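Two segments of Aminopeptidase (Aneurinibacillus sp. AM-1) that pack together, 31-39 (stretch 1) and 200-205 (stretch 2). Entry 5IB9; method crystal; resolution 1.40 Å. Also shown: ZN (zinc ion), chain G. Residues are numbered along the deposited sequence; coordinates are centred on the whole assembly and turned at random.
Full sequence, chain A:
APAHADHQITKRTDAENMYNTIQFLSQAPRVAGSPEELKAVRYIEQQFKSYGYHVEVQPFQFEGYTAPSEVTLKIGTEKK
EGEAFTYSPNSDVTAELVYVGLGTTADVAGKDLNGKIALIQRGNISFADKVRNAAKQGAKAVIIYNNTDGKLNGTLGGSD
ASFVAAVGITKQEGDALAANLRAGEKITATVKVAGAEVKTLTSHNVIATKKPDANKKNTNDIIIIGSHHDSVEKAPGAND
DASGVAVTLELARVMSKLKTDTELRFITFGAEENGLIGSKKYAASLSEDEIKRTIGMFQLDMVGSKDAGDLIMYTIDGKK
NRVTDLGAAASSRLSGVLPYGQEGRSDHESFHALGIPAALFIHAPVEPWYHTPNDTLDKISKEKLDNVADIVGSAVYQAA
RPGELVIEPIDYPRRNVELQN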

# COMPACT_ATOMS: atom_id res chain seq x y z
N VAL A 31 -6.15 -10.63 17.86
CA VAL A 31 -6.58 -9.49 17.10
C VAL A 31 -5.40 -8.88 16.34
O VAL A 31 -4.29 -8.83 16.91
CB VAL A 31 -7.14 -8.42 18.07
CG1 VAL A 31 -7.43 -7.13 17.34
CG2 VAL A 31 -8.47 -9.00 18.68
N ALA A 32 -5.64 -8.47 15.07
CA ALA A 32 -4.48 -8.09 14.27
C ALA A 32 -3.72 -6.95 14.90
O ALA A 32 -4.31 -6.02 15.43
CB ALA A 32 -4.85 -7.73 12.91
N GLY A 33 -2.39 -7.07 14.90
CA GLY A 33 -1.55 -5.97 15.40
C GLY A 33 -1.37 -6.06 16.91
O GLY A 33 -0.65 -5.22 17.50
N SER A 34 -2.00 -7.05 17.54
CA SER A 34 -1.87 -7.20 19.00
C SER A 34 -0.77 -8.09 19.46
O SER A 34 -0.18 -8.87 18.65
CB SER A 34 -3.19 -7.79 19.62
OG SER A 34 -3.26 -9.17 19.29
N PRO A 35 -0.42 -8.10 20.76
CA PRO A 35 0.55 -9.05 21.21
C PRO A 35 0.19 -10.52 20.94
O PRO A 35 1.07 -11.36 20.79
CB PRO A 35 0.58 -8.80 22.76
CG PRO A 35 0.11 -7.45 22.90
CD PRO A 35 -0.80 -7.09 21.79
N GLU A 36 -1.10 -10.86 20.95
CA GLU A 36 -1.41 -12.26 20.69
C GLU A 36 -1.21 -12.62 19.22
O GLU A 36 -0.86 -13.75 18.91
CB GLU A 36 -2.90 -12.58 21.00
CG GLU A 36 -3.20 -12.46 22.49
CD GLU A 36 -2.53 -13.55 23.28
OE1 GLU A 36 -2.38 -14.71 22.87
OE2 GLU A 36 -2.07 -13.26 24.42
N GLU A 37 -1.41 -11.68 18.31
CA GLU A 37 -1.09 -11.99 16.85
C GLU A 37 0.39 -12.15 16.73
O GLU A 37 0.79 -13.05 15.99
CB GLU A 37 -1.60 -10.90 15.90
CG GLU A 37 -1.66 -11.47 14.49
CD GLU A 37 -1.87 -10.44 13.43
OE1 GLU A 37 -1.28 -9.32 13.58
OE2 GLU A 37 -2.60 -10.74 12.42
N LEU A 38 1.18 -11.31 17.43
CA LEU A 38 2.63 -11.48 17.35
C LEU A 38 3.09 -12.83 17.88
O LEU A 38 3.94 -13.54 17.27
CB LEU A 38 3.33 -10.36 18.10
CG LEU A 38 4.85 -10.34 17.91
CD1 LEU A 38 5.23 -10.07 16.53
CD2 LEU A 38 5.45 -9.29 18.88
N LYS A 39 2.48 -13.30 18.99
CA LYS A 39 2.78 -14.60 19.45
C LYS A 39 2.48 -15.72 18.43
O LYS A 39 3.20 -16.73 18.29
CB LYS A 39 1.97 -14.80 20.76
CG LYS A 39 2.01 -16.23 21.23
CD LYS A 39 0.90 -16.58 22.37
CE LYS A 39 1.10 -15.59 23.44
NZ LYS A 39 -0.08 -15.67 24.42
N THR A 200 -1.83 3.60 14.64
CA THR A 200 -1.12 2.77 13.64
C THR A 200 -0.64 1.52 14.31
O THR A 200 -0.01 1.58 15.39
CB THR A 200 0.12 3.56 13.03
OG1 THR A 200 -0.37 4.68 12.31
CG2 THR A 200 1.02 2.69 12.06
N LEU A 201 -0.92 0.36 13.68
CA LEU A 201 -0.50 -0.92 14.24
C LEU A 201 0.36 -1.62 13.19
O LEU A 201 0.46 -1.21 12.02
CB LEU A 201 -1.72 -1.81 14.50
CG LEU A 201 -2.78 -1.30 15.49
CD1 LEU A 201 -3.95 -2.32 15.46
CD2 LEU A 201 -2.14 -1.20 16.84
N THR A 202 1.10 -2.63 13.68
CA THR A 202 1.90 -3.41 12.72
C THR A 202 1.46 -4.87 12.85
O THR A 202 1.32 -5.43 13.95
CB THR A 202 3.39 -3.40 13.17
OG1 THR A 202 3.83 -2.03 13.14
CG2 THR A 202 4.27 -4.16 12.17
N SER A 203 1.15 -5.43 11.73
CA SER A 203 0.91 -6.87 11.64
C SER A 203 1.95 -7.54 10.69
O SER A 203 2.94 -6.88 10.27
CB SER A 203 -0.55 -7.08 11.16
OG SER A 203 -0.97 -8.46 11.05
N HIS A 204 1.77 -8.82 10.46
CA HIS A 204 2.77 -9.58 9.68
C HIS A 204 2.13 -10.69 8.90
O HIS A 204 1.11 -11.25 9.30
CB HIS A 204 3.74 -10.26 10.64
CG HIS A 204 4.38 -9.37 11.65
ND1 HIS A 204 3.76 -8.91 12.81
CD2 HIS A 204 5.59 -8.76 11.62
CE1 HIS A 204 4.57 -8.04 13.42
NE2 HIS A 204 5.70 -8.00 12.76
N ASN A 205 2.82 -11.08 7.79
CA ASN A 205 2.57 -12.35 7.09
C ASN A 205 3.77 -13.25 7.35
O ASN A 205 4.89 -12.78 7.40
CB ASN A 205 2.42 -12.12 5.58
CG ASN A 205 1.37 -11.08 5.28
OD1 ASN A 205 0.26 -11.20 5.79
ND2 ASN A 205 1.61 -10.25 4.31
ZN ZN G . 7.37 -7.09 13.45
O HOH W 1 0.99 -3.23 16.45
O HOH W 2 1.22 -7.82 16.28
O HOH W 3 1.44 -9.49 14.19
O HOH W 4 8.24 -7.97 14.95
O HOH W 5 7.44 -5.18 13.92
O HOH W 6 6.45 -5.11 14.68
O HOH W 7 7.07 -6.68 15.47

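One carboxylate oxygen is a hub of this contact: Glu37 OE1 accepts three hydrogen bonds, and it gathers both stretches around a single buried acceptor. The bond that crosses the contact comes from Ser203, whose OG donates to Glu37 OE1 at 2.7 Å. From its own stretch, Gly33 N donates to Glu37 OE1 at 2.8 Å, nearly straight at 168°. The third donor is water 3, 2.8 Å from Glu37 OE1; that water in turn accepts a hydrogen bond from His204 ND1, also at 2.8 Å. With ND1 so engaged, His204 NE2 is left to bind the zinc ion at 2.0 Å, so the carboxylate is linked through one water to a metal ligand.

The backbones come closest at Gly33 and Ser203, with CA atoms 4.6 Å apart (Gly33 CA to Ser203 CA), and no side chain would fit at Gly33. Gly33 CA lies 3.3 Å from Thr202 O in a CA-H...O contact, and an ideal CB on Gly33 would fall 2.9 Å from Leu201 CB, a clash. The backbone angles, 86/-2, independently call for glycine, since a CB would also jam against the preceding carbonyl. Backbone polar groups nearby are joined by solvent: water 1 donates to Gly33 O and accepts from Thr202 N, both at 2.8 Å, while water 2 donates to Ser34 O at 2.9 Å and only weakly to Thr202 O at 3.3 Å.

The turn and cap lead directly into the helix that carries Glu37. A type II turn runs from Val31 to Ser34, closed by Ser34 N to Val31 O at 3.0 Å. Ser34 OG donates to Val31 O at 2.6 Å and, as N-cap, accepts from Glu37 N at 3.3 Å and weakly from Glu36 N at 3.2 Å. Van der Waals contacts add to the packing: Leu201 CD1 rests 3.7 Å from the carbonyl Ala32 O, and Leu38 CD1 lies 3.8 Å from His204 CE1, oblique to the ring.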